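Local coordinates for uncharacterized protein (Bacillus thuringiensis serovar kurstaki, PDB 4XE7) that is a ParM-type bacterial actin-like protein, captured here without nucleotide, that probably assembles into cytoskeletal filaments for plasmid segregation, at residues I38-A43 with G94-K98. Residues are numbered along the deposited sequence; the frame is centred on the assembly and turned at random.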
ATOM      1  N   ILE A  38      -3.429   0.858  -7.452  1.00 22.74           N
ATOM      2  CA  ILE A  38      -3.478   0.531  -8.871  1.00 22.87           C
ATOM      3  C   ILE A  38      -2.050   0.421  -9.378  1.00 21.99           C
ATOM      4  O   ILE A  38      -1.290   1.383  -9.295  1.00 25.67           O
ATOM      5  CB  ILE A  38      -4.256   1.590  -9.675  1.00 26.67           C
ATOM      6  CG1 ILE A  38      -5.693   1.699  -9.148  1.00 23.89           C
ATOM      7  CG2 ILE A  38      -4.280   1.227 -11.159  1.00 23.78           C
ATOM      8  CD1 ILE A  38      -6.598   2.682  -9.928  1.00 24.71           C
ATOM      9  N   PRO A  39      -1.667  -0.758  -9.895  1.00 27.59           N
ATOM     10  CA  PRO A  39      -0.287  -0.870 -10.380  1.00 28.19           C
ATOM     11  C   PRO A  39      -0.016   0.123 -11.521  1.00 27.59           C
ATOM     12  O   PRO A  39      -0.885   0.416 -12.367  1.00 22.25           O
ATOM     13  CB  PRO A  39      -0.189  -2.323 -10.867  1.00 32.33           C
ATOM     14  CG  PRO A  39      -1.373  -3.037 -10.254  1.00 31.42           C
ATOM     15  CD  PRO A  39      -2.438  -2.001 -10.092  1.00 28.38           C
ATOM     16  N   THR A  40       1.198   0.647 -11.524  1.00 29.02           N
ATOM     17  CA  THR A  40       1.578   1.695 -12.453  1.00 30.90           C
ATOM     18  C   THR A  40       1.934   1.079 -13.806  1.00 34.82           C
ATOM     19  O   THR A  40       3.103   0.977 -14.206  1.00 28.45           O
ATOM     20  CB  THR A  40       2.723   2.512 -11.868  1.00 33.26           C
ATOM     21  OG1 THR A  40       2.347   2.902 -10.541  1.00 27.45           O
ATOM     22  CG2 THR A  40       3.004   3.756 -12.717  1.00 29.76           C
ATOM     23  N   VAL A  41       0.882   0.650 -14.493  1.00 28.33           N
ATOM     24  CA  VAL A  41       0.996  -0.033 -15.759  1.00 23.57           C
ATOM     25  C   VAL A  41      -0.128   0.444 -16.650  1.00 26.22           C
ATOM     26  O   VAL A  41      -1.298   0.370 -16.264  1.00 23.03           O
ATOM     27  CB  VAL A  41       0.890  -1.554 -15.612  1.00 27.47           C
ATOM     28  CG1 VAL A  41       1.034  -2.206 -16.970  1.00 24.79           C
ATOM     29  CG2 VAL A  41       1.937  -2.089 -14.649  1.00 28.31           C
ATOM     30  N   ILE A  42       0.213   0.947 -17.828  1.00 22.07           N
ATOM     31  CA  ILE A  42      -0.817   1.339 -18.787  1.00 24.74           C
ATOM     32  C   ILE A  42      -0.562   0.704 -20.158  1.00 29.67           C
ATOM     33  O   ILE A  42       0.545   0.254 -20.451  1.00 34.14           O
ATOM     34  CB  ILE A  42      -0.904   2.881 -18.908  1.00 29.06           C
ATOM     35  CG1 ILE A  42       0.322   3.441 -19.622  1.00 21.01           C
ATOM     36  CG2 ILE A  42      -1.096   3.522 -17.505  1.00 22.56           C
ATOM     37  CD1 ILE A  42       0.289   4.955 -19.800  1.00 28.56           C
ATOM     38  N   ALA A  43      -1.604   0.650 -20.979  1.00 26.84           N
ATOM     39  CA  ALA A  43      -1.516   0.090 -22.332  1.00 27.41           C
ATOM     40  C   ALA A  43      -2.573   0.748 -23.216  1.00 27.70           C
ATOM     41  O   ALA A  43      -3.718   0.903 -22.788  1.00 30.66           O
ATOM     42  CB  ALA A  43      -1.693  -1.445 -22.307  1.00 19.87           C
ATOM     43  N   GLY A  94      -3.561  -0.604 -14.908  1.00 25.31           N
ATOM     44  CA  GLY A  94      -3.413  -1.465 -13.750  1.00 20.53           C
ATOM     45  C   GLY A  94      -3.362  -2.939 -14.086  1.00 27.01           C
ATOM     46  O   GLY A  94      -2.718  -3.338 -15.064  1.00 29.70           O
ATOM     47  N   ALA A  95      -4.052  -3.752 -13.285  1.00 30.80           N
ATOM     48  CA  ALA A  95      -4.034  -5.203 -13.462  1.00 35.46           C
ATOM     49  C   ALA A  95      -4.340  -5.606 -14.905  1.00 33.53           C
ATOM     50  O   ALA A  95      -3.621  -6.405 -15.494  1.00 33.72           O
ATOM     51  CB  ALA A  95      -5.022  -5.872 -12.502  1.00 29.38           C
ATOM     52  N   TYR A  96      -5.385  -5.020 -15.480  1.00 30.51           N
ATOM     53  CA  TYR A  96      -5.791  -5.341 -16.845  1.00 36.64           C
ATOM     54  C   TYR A  96      -4.708  -5.033 -17.880  1.00 43.49           C
ATOM     55  O   TYR A  96      -4.630  -5.687 -18.924  1.00 42.22           O
ATOM     56  CB  TYR A  96      -7.066  -4.581 -17.204  1.00 36.53           C
ATOM     57  CG  TYR A  96      -7.852  -5.191 -18.345  1.00 42.16           C
ATOM     58  CD1 TYR A  96      -7.953  -6.568 -18.482  1.00 44.31           C
ATOM     59  CD2 TYR A  96      -8.501  -4.385 -19.276  1.00 48.09           C
ATOM     60  CE1 TYR A  96      -8.675  -7.132 -19.528  1.00 51.35           C
ATOM     61  CE2 TYR A  96      -9.226  -4.938 -20.323  1.00 54.00           C
ATOM     62  CZ  TYR A  96      -9.307  -6.312 -20.445  1.00 54.91           C
ATOM     63  OH  TYR A  96     -10.027  -6.867 -21.479  1.00 66.50           O
ATOM     64  N   ALA A  97      -3.888  -4.025 -17.598  1.00 33.43           N
ATOM     65  CA  ALA A  97      -2.833  -3.633 -18.515  1.00 35.15           C
ATOM     66  C   ALA A  97      -1.655  -4.618 -18.491  1.00 36.88           C
ATOM     67  O   ALA A  97      -0.906  -4.710 -19.467  1.00 41.54           O
ATOM     68  CB  ALA A  97      -2.357  -2.225 -18.197  1.00 33.44           C
ATOM     69  N   LYS A  98      -1.502  -5.342 -17.382  1.00 39.91           N
ATOM     70  CA  LYS A  98      -0.451  -6.354 -17.229  1.00 45.65           C
ATOM     71  C   LYS A  98      -0.489  -7.381 -18.348  1.00 52.42           C
ATOM     72  O   LYS A  98       0.547  -7.908 -18.746  1.00 59.48           O
ATOM     73  CB  LYS A  98      -0.578  -7.088 -15.889  1.00 44.52           C
ATOM     74  CG  LYS A  98      -0.398  -6.237 -14.651  1.00 54.71           C
ATOM     75  CD  LYS A  98       1.069  -5.921 -14.394  1.00 64.47           C
ATOM     76  CE  LYS A  98       1.267  -5.356 -12.989  1.00 61.02           C
ATOM     77  NZ  LYS A  98       0.616  -6.211 -11.956  1.00 53.54           N
TER
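Val41 packs against the short helical turn 95-98 just where the strand 33-45 breaks its run. From Val41 CB, which lies 4.1 Å from Gly94 O, the side chain splits two ways. CG1, held anti to the backbone N (chi1 -179°), reaches Ala97 CB at 3.6 Å, while CG2 runs to Lys98, meeting CE at 3.7 Å and the neighbouring CD slightly farther off. The lysine crosses the valine at about a right angle. Bent at chi2 and chi4, its chain passes Val41 CG2 and brings CE beside Pro39 CB, with NZ near both CB and CG of that proline. The ring's CD rests on the backbone of Gly94 and Ala95.

One backbone hydrogen bond ties the two segments. Gly94 N donates to Val41 O at 2.8 Å, in the carbonyl plane and nearly straight (163° at the hydrogen). Ala97 CB lies 3.4 Å from Val41 O. Beside this bond, Gly94 CA points a weaker C-H...O contact at Pro39 O, 3.4 Å away, an oxygen that also takes the N-H of Val41 in the inverse gamma turn centred on Thr40. Gly94, at positive phi (78°), also brings its CA to 3.8 Å from Ile38 CG2. Its own O, in turn, accepts from Ala97 N and Lys98 N, starting the turn.

Ala43 and Tyr92 share a backbone hydrogen bond between antiparallel neighbours, strands 33-45 and 90-93, in a mixed sheet consistent with a domain of the actin-like fold; Ile38 and Ile42 pack on helix 123-140. Turn 94-98 directly follows strand 90-93. The chemistry is therefore mostly apolar around one backbone hydrogen bond: Ala97 CB lies by the acceptor, lysine methylenes pack on Val41 and Pro39, and the ammonium ends at the exposed margin, where water can probably solvate it.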